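Local coordinates for alpha-fucosidase (PDB 2EAB), which probably hydrolyses alpha-1,2-linked L-fucose from glycans, this chain being the glycoside hydrolase family 95 catalytic part of a longer bifidobacterial protein, at residues Ser565-Tyr578 with Ile668-His682. Numbering follows the deposited sequence.
Sequences SPEQGPLGTDGNTY and ISGYQADNQHRHMSH. With EDO (1,2-ethanediol), chain D.
Gln568 lies against one face of the His677 ring, its CB 3.7 Å from the ring centroid in a CH-pi contact and its amide nearly parallel to the imidazole, 10° apart. A chi1 of 68° sets CG between the backbone N and carbonyl carbon, and the extended chain beyond carries OE1 past the ring to accept a nearly straight hydrogen bond from Gln672 N at 2.9 Å. Glutamine suits this place because its flat amide stacks while each end bonds: NE2 reaches Glu652. On the edge of the same imidazole, NE2 of His677 accepts from Glu567 N (2.9 Å), the nitrogen of the cis Pro566-Glu567 peptide. His677 ND1 gives a weak bond to Gln672 OE1.

Pro566 O accepts from Ser681 OG at 2.6 Å and from a water that also accepts from Ser681 N. Ser681 OG in turn accepts from O1 of an ethanediol, probably from the crystallisation liquor, that is also hydrogen-bonded to Asn422 O. Above the His679 ring passes CG of Glu567, 3.3 Å from CE1. At the far end, Gly569 N donates a hydrogen bond to Gly670 O; glycine belongs at 670, where a CB would collide with Gly569 O.

Behind this shell, Arg710 of helix 697-711 holds His679 O, and a type I turn with an Asx turn at Asp674 shapes the loop. In the family 95 catalytic domain, whose helical core is consistent with its clan's (alpha/alpha)6 barrel, the loop before helix 697-711 thus joins the turn after strand 558-565, largely by side chains bonding main-chain polar groups of the other segment. Because its NE2 accepts and its ND1 donates, His677 is probably neutral, with its proton on ND1.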
loop_
_atom_site.group_PDB
_atom_site.type_symbol
_atom_site.label_atom_id
_atom_site.label_comp_id
_atom_site.label_asym_id
_atom_site.label_seq_id
_atom_site.Cartn_x
_atom_site.Cartn_y
_atom_site.Cartn_z
ATOM N N SER A 565 -14.909 11.118 -13.047
ATOM C CA SER A 565 -14.688 11.143 -11.610
ATOM C C SER A 565 -15.186 9.816 -11.045
ATOM O O SER A 565 -16.396 9.620 -10.931
ATOM C CB SER A 565 -15.443 12.307 -10.971
ATOM O OG SER A 565 -14.979 12.527 -9.649
ATOM N N PRO A 566 -14.268 8.879 -10.719
ATOM C CA PRO A 566 -14.759 7.576 -10.257
ATOM C C PRO A 566 -15.635 7.706 -9.002
ATOM O O PRO A 566 -15.274 8.456 -8.096
ATOM C CB PRO A 566 -13.463 6.810 -9.951
ATOM C CG PRO A 566 -12.443 7.443 -10.839
ATOM C CD PRO A 566 -12.795 8.907 -10.793
ATOM N N GLU A 567 -16.790 7.034 -8.930
ATOM C CA GLU A 567 -17.428 6.258 -9.995
ATOM C C GLU A 567 -18.864 6.763 -10.147
ATOM O O GLU A 567 -19.823 5.980 -10.080
ATOM C CB GLU A 567 -17.483 4.773 -9.621
ATOM C CG GLU A 567 -16.188 4.000 -9.728
ATOM C CD GLU A 567 -16.380 2.506 -9.470
ATOM O OE1 GLU A 567 -15.385 1.832 -9.121
ATOM O OE2 GLU A 567 -17.524 2.004 -9.605
ATOM N N GLN A 568 -19.021 8.071 -10.318
ATOM C CA GLN A 568 -20.348 8.654 -10.517
ATOM C C GLN A 568 -20.280 9.814 -11.500
ATOM O O GLN A 568 -19.192 10.232 -11.893
ATOM C CB GLN A 568 -20.980 9.083 -9.183
ATOM C CG GLN A 568 -20.274 10.249 -8.511
ATOM C CD GLN A 568 -21.040 10.829 -7.331
ATOM O OE1 GLN A 568 -22.155 10.410 -7.014
ATOM N NE2 GLN A 568 -20.436 11.810 -6.672
ATOM N N GLY A 569 -21.445 10.319 -11.895
ATOM C CA GLY A 569 -21.533 11.419 -12.840
ATOM C C GLY A 569 -21.290 10.982 -14.273
ATOM O O GLY A 569 -21.221 9.780 -14.565
ATOM N N PRO A 570 -21.174 11.956 -15.191
ATOM C CA PRO A 570 -20.939 11.666 -16.607
ATOM C C PRO A 570 -19.563 11.066 -16.866
ATOM O O PRO A 570 -18.599 11.366 -16.152
ATOM C CB PRO A 570 -21.016 13.046 -17.272
ATOM C CG PRO A 570 -21.679 13.934 -16.287
ATOM C CD PRO A 570 -21.298 13.403 -14.945
ATOM N N LEU A 571 -19.482 10.250 -17.913
ATOM C CA LEU A 571 -18.257 9.551 -18.283
ATOM C C LEU A 571 -17.102 10.478 -18.674
ATOM O O LEU A 571 -15.940 10.191 -18.378
ATOM C CB LEU A 571 -18.561 8.604 -19.443
ATOM C CG LEU A 571 -18.140 7.135 -19.387
ATOM C CD1 LEU A 571 -18.381 6.528 -18.009
ATOM C CD2 LEU A 571 -18.905 6.363 -20.445
ATOM N N GLY A 572 -17.420 11.580 -19.346
ATOM C CA GLY A 572 -16.398 12.461 -19.887
ATOM C C GLY A 572 -16.788 13.915 -19.777
ATOM O O GLY A 572 -17.602 14.408 -20.554
ATOM N N THR A 573 -16.216 14.593 -18.789
ATOM C CA THR A 573 -16.415 16.028 -18.605
ATOM C C THR A 573 -15.118 16.773 -18.917
ATOM O O THR A 573 -14.078 16.154 -19.176
ATOM C CB THR A 573 -16.889 16.368 -17.174
ATOM O OG1 THR A 573 -15.860 16.041 -16.231
ATOM C CG2 THR A 573 -18.149 15.594 -16.820
ATOM N N ASP A 574 -15.185 18.103 -18.897
ATOM C CA ASP A 574 -14.023 18.930 -19.181
ATOM C C ASP A 574 -13.183 19.066 -17.913
ATOM O O ASP A 574 -13.304 20.033 -17.154
ATOM C CB ASP A 574 -14.466 20.289 -19.727
ATOM C CG ASP A 574 -13.338 21.059 -20.382
ATOM O OD1 ASP A 574 -12.152 20.709 -20.189
ATOM O OD2 ASP A 574 -13.647 22.027 -21.109
ATOM N N GLY A 575 -12.338 18.065 -17.689
ATOM C CA GLY A 575 -11.598 17.948 -16.446
ATOM C C GLY A 575 -12.521 17.661 -15.282
ATOM O O GLY A 575 -13.735 17.508 -15.447
ATOM N N ASN A 576 -11.935 17.590 -14.094
ATOM C CA ASN A 576 -12.679 17.466 -12.847
ATOM C C ASN A 576 -11.731 17.698 -11.678
ATOM O O ASN A 576 -10.517 17.778 -11.855
ATOM C CB ASN A 576 -13.444 16.128 -12.735
ATOM C CG ASN A 576 -12.540 14.907 -12.828
ATOM O OD1 ASN A 576 -11.367 14.935 -12.437
ATOM N ND2 ASN A 576 -13.098 13.810 -13.333
ATOM N N THR A 577 -12.295 17.801 -10.485
ATOM C CA THR A 577 -11.514 18.118 -9.299
ATOM C C THR A 577 -10.528 17.002 -8.955
ATOM O O THR A 577 -9.400 17.278 -8.535
ATOM C CB THR A 577 -12.448 18.411 -8.134
ATOM O OG1 THR A 577 -13.313 19.481 -8.528
ATOM C CG2 THR A 577 -11.680 18.803 -6.871
ATOM N N TYR A 578 -10.952 15.755 -9.153
ATOM C CA TYR A 578 -10.104 14.582 -8.968
ATOM C C TYR A 578 -8.781 14.727 -9.741
ATOM O O TYR A 578 -7.691 14.745 -9.149
ATOM C CB TYR A 578 -10.908 13.333 -9.373
ATOM C CG TYR A 578 -10.098 12.141 -9.821
ATOM C CD1 TYR A 578 -9.250 11.466 -8.945
ATOM C CD2 TYR A 578 -10.206 11.669 -11.128
ATOM C CE1 TYR A 578 -8.500 10.367 -9.375
ATOM C CE2 TYR A 578 -9.471 10.579 -11.563
ATOM C CZ TYR A 578 -8.625 9.931 -10.689
ATOM O OH TYR A 578 -7.892 8.865 -11.165
ATOM N N ILE A 668 -27.024 16.639 -12.125
ATOM C CA ILE A 668 -25.823 16.070 -12.722
ATOM C C ILE A 668 -26.134 14.596 -12.971
ATOM O O ILE A 668 -26.244 13.812 -12.030
ATOM C CB ILE A 668 -24.572 16.229 -11.826
ATOM C CG1 ILE A 668 -24.229 17.714 -11.642
ATOM C CG2 ILE A 668 -23.386 15.467 -12.428
ATOM C CD1 ILE A 668 -23.134 17.986 -10.616
ATOM N N SER A 669 -26.306 14.229 -14.240
ATOM C CA SER A 669 -26.690 12.861 -14.584
ATOM C C SER A 669 -25.647 11.872 -14.095
ATOM O O SER A 669 -24.450 12.054 -14.324
ATOM C CB SER A 669 -26.914 12.708 -16.090
ATOM O OG SER A 669 -28.075 13.412 -16.495
ATOM N N GLY A 670 -26.110 10.839 -13.403
ATOM C CA GLY A 670 -25.216 9.835 -12.850
ATOM C C GLY A 670 -24.719 10.118 -11.443
ATOM O O GLY A 670 -24.048 9.273 -10.846
ATOM N N TYR A 671 -25.023 11.303 -10.909
ATOM C CA TYR A 671 -24.703 11.604 -9.516
ATOM C C TYR A 671 -25.601 10.760 -8.613
ATOM O O TYR A 671 -26.814 10.673 -8.841
ATOM C CB TYR A 671 -24.888 13.096 -9.217
ATOM C CG TYR A 671 -24.676 13.457 -7.761
ATOM C CD1 TYR A 671 -23.394 13.702 -7.263
ATOM C CD2 TYR A 671 -25.757 13.542 -6.882
ATOM C CE1 TYR A 671 -23.191 14.029 -5.926
ATOM C CE2 TYR A 671 -25.566 13.866 -5.546
ATOM C CZ TYR A 671 -24.278 14.106 -5.077
ATOM O OH TYR A 671 -24.064 14.425 -3.759
ATOM N N GLN A 672 -25.013 10.133 -7.598
ATOM C CA GLN A 672 -25.785 9.322 -6.656
ATOM C C GLN A 672 -26.596 10.246 -5.747
ATOM O O GLN A 672 -26.052 10.885 -4.841
ATOM C CB GLN A 672 -24.870 8.392 -5.855
ATOM C CG GLN A 672 -25.603 7.441 -4.917
ATOM C CD GLN A 672 -24.671 6.452 -4.245
ATOM O OE1 GLN A 672 -23.770 5.900 -4.878
ATOM N NE2 GLN A 672 -24.885 6.219 -2.954
ATOM N N ALA A 673 -27.904 10.299 -6.001
ATOM C CA ALA A 673 -28.793 11.327 -5.450
ATOM C C ALA A 673 -28.863 11.405 -3.925
ATOM O O ALA A 673 -29.091 12.486 -3.377
ATOM C CB ALA A 673 -30.202 11.193 -6.046
ATOM N N ASP A 674 -28.663 10.281 -3.241
ATOM C CA ASP A 674 -28.679 10.292 -1.775
ATOM C C ASP A 674 -27.402 10.888 -1.160
ATOM O O ASP A 674 -27.265 10.941 0.064
ATOM C CB ASP A 674 -29.013 8.904 -1.199
ATOM C CG ASP A 674 -27.896 7.879 -1.393
ATOM O OD1 ASP A 674 -26.769 8.236 -1.803
ATOM O OD2 ASP A 674 -28.154 6.687 -1.118
ATOM N N ASN A 675 -26.488 11.341 -2.022
ATOM C CA ASN A 675 -25.240 12.027 -1.626
ATOM C C ASN A 675 -24.163 11.133 -1.014
ATOM O O ASN A 675 -23.091 11.620 -0.630
ATOM C CB ASN A 675 -25.513 13.211 -0.686
ATOM C CG ASN A 675 -26.461 14.228 -1.281
ATOM O OD1 ASN A 675 -26.283 14.683 -2.412
ATOM N ND2 ASN A 675 -27.473 14.606 -0.507
ATOM N N GLN A 676 -24.431 9.833 -0.941
ATOM C CA GLN A 676 -23.543 8.907 -0.241
ATOM C C GLN A 676 -22.710 8.021 -1.167
ATOM O O GLN A 676 -22.424 6.875 -0.834
ATOM C CB GLN A 676 -24.341 8.027 0.724
ATOM C CG GLN A 676 -24.955 8.752 1.906
ATOM C CD GLN A 676 -25.647 7.782 2.846
ATOM O OE1 GLN A 676 -25.005 6.942 3.477
ATOM N NE2 GLN A 676 -26.965 7.882 2.924
ATOM N N HIS A 677 -22.305 8.549 -2.319
ATOM C CA HIS A 677 -21.451 7.782 -3.226
ATOM C C HIS A 677 -20.191 7.280 -2.519
ATOM O O HIS A 677 -19.586 8.003 -1.724
ATOM C CB HIS A 677 -21.086 8.601 -4.462
ATOM C CG HIS A 677 -20.284 7.839 -5.471
ATOM N ND1 HIS A 677 -20.771 6.726 -6.121
ATOM C CD2 HIS A 677 -19.021 8.020 -5.930
ATOM C CE1 HIS A 677 -19.843 6.255 -6.935
ATOM N NE2 HIS A 677 -18.773 7.023 -6.841
ATOM N N ARG A 678 -19.804 6.042 -2.812
ATOM C CA ARG A 678 -18.706 5.383 -2.107
ATOM C C ARG A 678 -17.342 6.045 -2.331
ATOM O O ARG A 678 -16.546 6.173 -1.396
ATOM C CB ARG A 678 -18.645 3.900 -2.476
ATOM C CG ARG A 678 -17.683 3.099 -1.625
ATOM C CD ARG A 678 -17.916 1.624 -1.816
ATOM N NE ARG A 678 -17.082 0.823 -0.929
ATOM C CZ ARG A 678 -16.238 -0.117 -1.340
ATOM N NH1 ARG A 678 -16.113 -0.397 -2.634
ATOM N NH2 ARG A 678 -15.531 -0.795 -0.448
ATOM N N HIS A 679 -17.073 6.456 -3.566
ATOM C CA HIS A 679 -15.852 7.186 -3.877
ATOM C C HIS A 679 -15.971 8.641 -3.439
ATOM O O HIS A 679 -17.067 9.196 -3.402
ATOM C CB HIS A 679 -15.584 7.163 -5.379
ATOM C CG HIS A 679 -15.092 5.848 -5.899
ATOM N ND1 HIS A 679 -15.919 4.764 -6.103
ATOM C CD2 HIS A 679 -13.858 5.461 -6.294
ATOM C CE1 HIS A 679 -15.208 3.758 -6.579
ATOM N NE2 HIS A 679 -13.955 4.153 -6.705
ATOM N N MET A 680 -14.828 9.247 -3.133
ATOM C CA MET A 680 -14.727 10.679 -2.854
ATOM C C MET A 680 -13.526 11.194 -3.642
ATOM O O MET A 680 -12.542 11.683 -3.073
ATOM C CB MET A 680 -14.546 10.942 -1.354
ATOM C CG MET A 680 -15.517 10.180 -0.461
ATOM S SD MET A 680 -15.450 10.655 1.274
ATOM C CE MET A 680 -13.721 10.343 1.649
ATOM N N SER A 681 -13.608 11.066 -4.960
ATOM C CA SER A 681 -12.455 11.313 -5.822
ATOM C C SER A 681 -12.003 12.767 -5.827
ATOM O O SER A 681 -10.852 13.063 -6.123
ATOM C CB SER A 681 -12.748 10.844 -7.246
ATOM O OG SER A 681 -13.002 9.451 -7.273
ATOM N N HIS A 682 -12.919 13.663 -5.486
ATOM C CA HIS A 682 -12.625 15.090 -5.454
ATOM C C HIS A 682 -11.995 15.574 -4.144
ATOM O O HIS A 682 -11.722 16.771 -3.993
ATOM C CB HIS A 682 -13.901 15.881 -5.742
ATOM C CG HIS A 682 -14.988 15.669 -4.736
ATOM N ND1 HIS A 682 -15.375 14.417 -4.309
ATOM C CD2 HIS A 682 -15.785 16.553 -4.092
ATOM C CE1 HIS A 682 -16.356 14.543 -3.432
ATOM N NE2 HIS A 682 -16.623 15.830 -3.284
HETATM C C1 EDO D . -10.034 7.772 -6.390
HETATM O O1 EDO D . -11.455 7.608 -5.896
HETATM C C2 EDO D . -10.029 7.164 -7.849
HETATM O O2 EDO D . -10.209 5.677 -7.745
HETATM O O HOH W 1 -16.149 10.428 -6.320
HETATM O O HOH W 2 -23.316 11.012 -4.128
#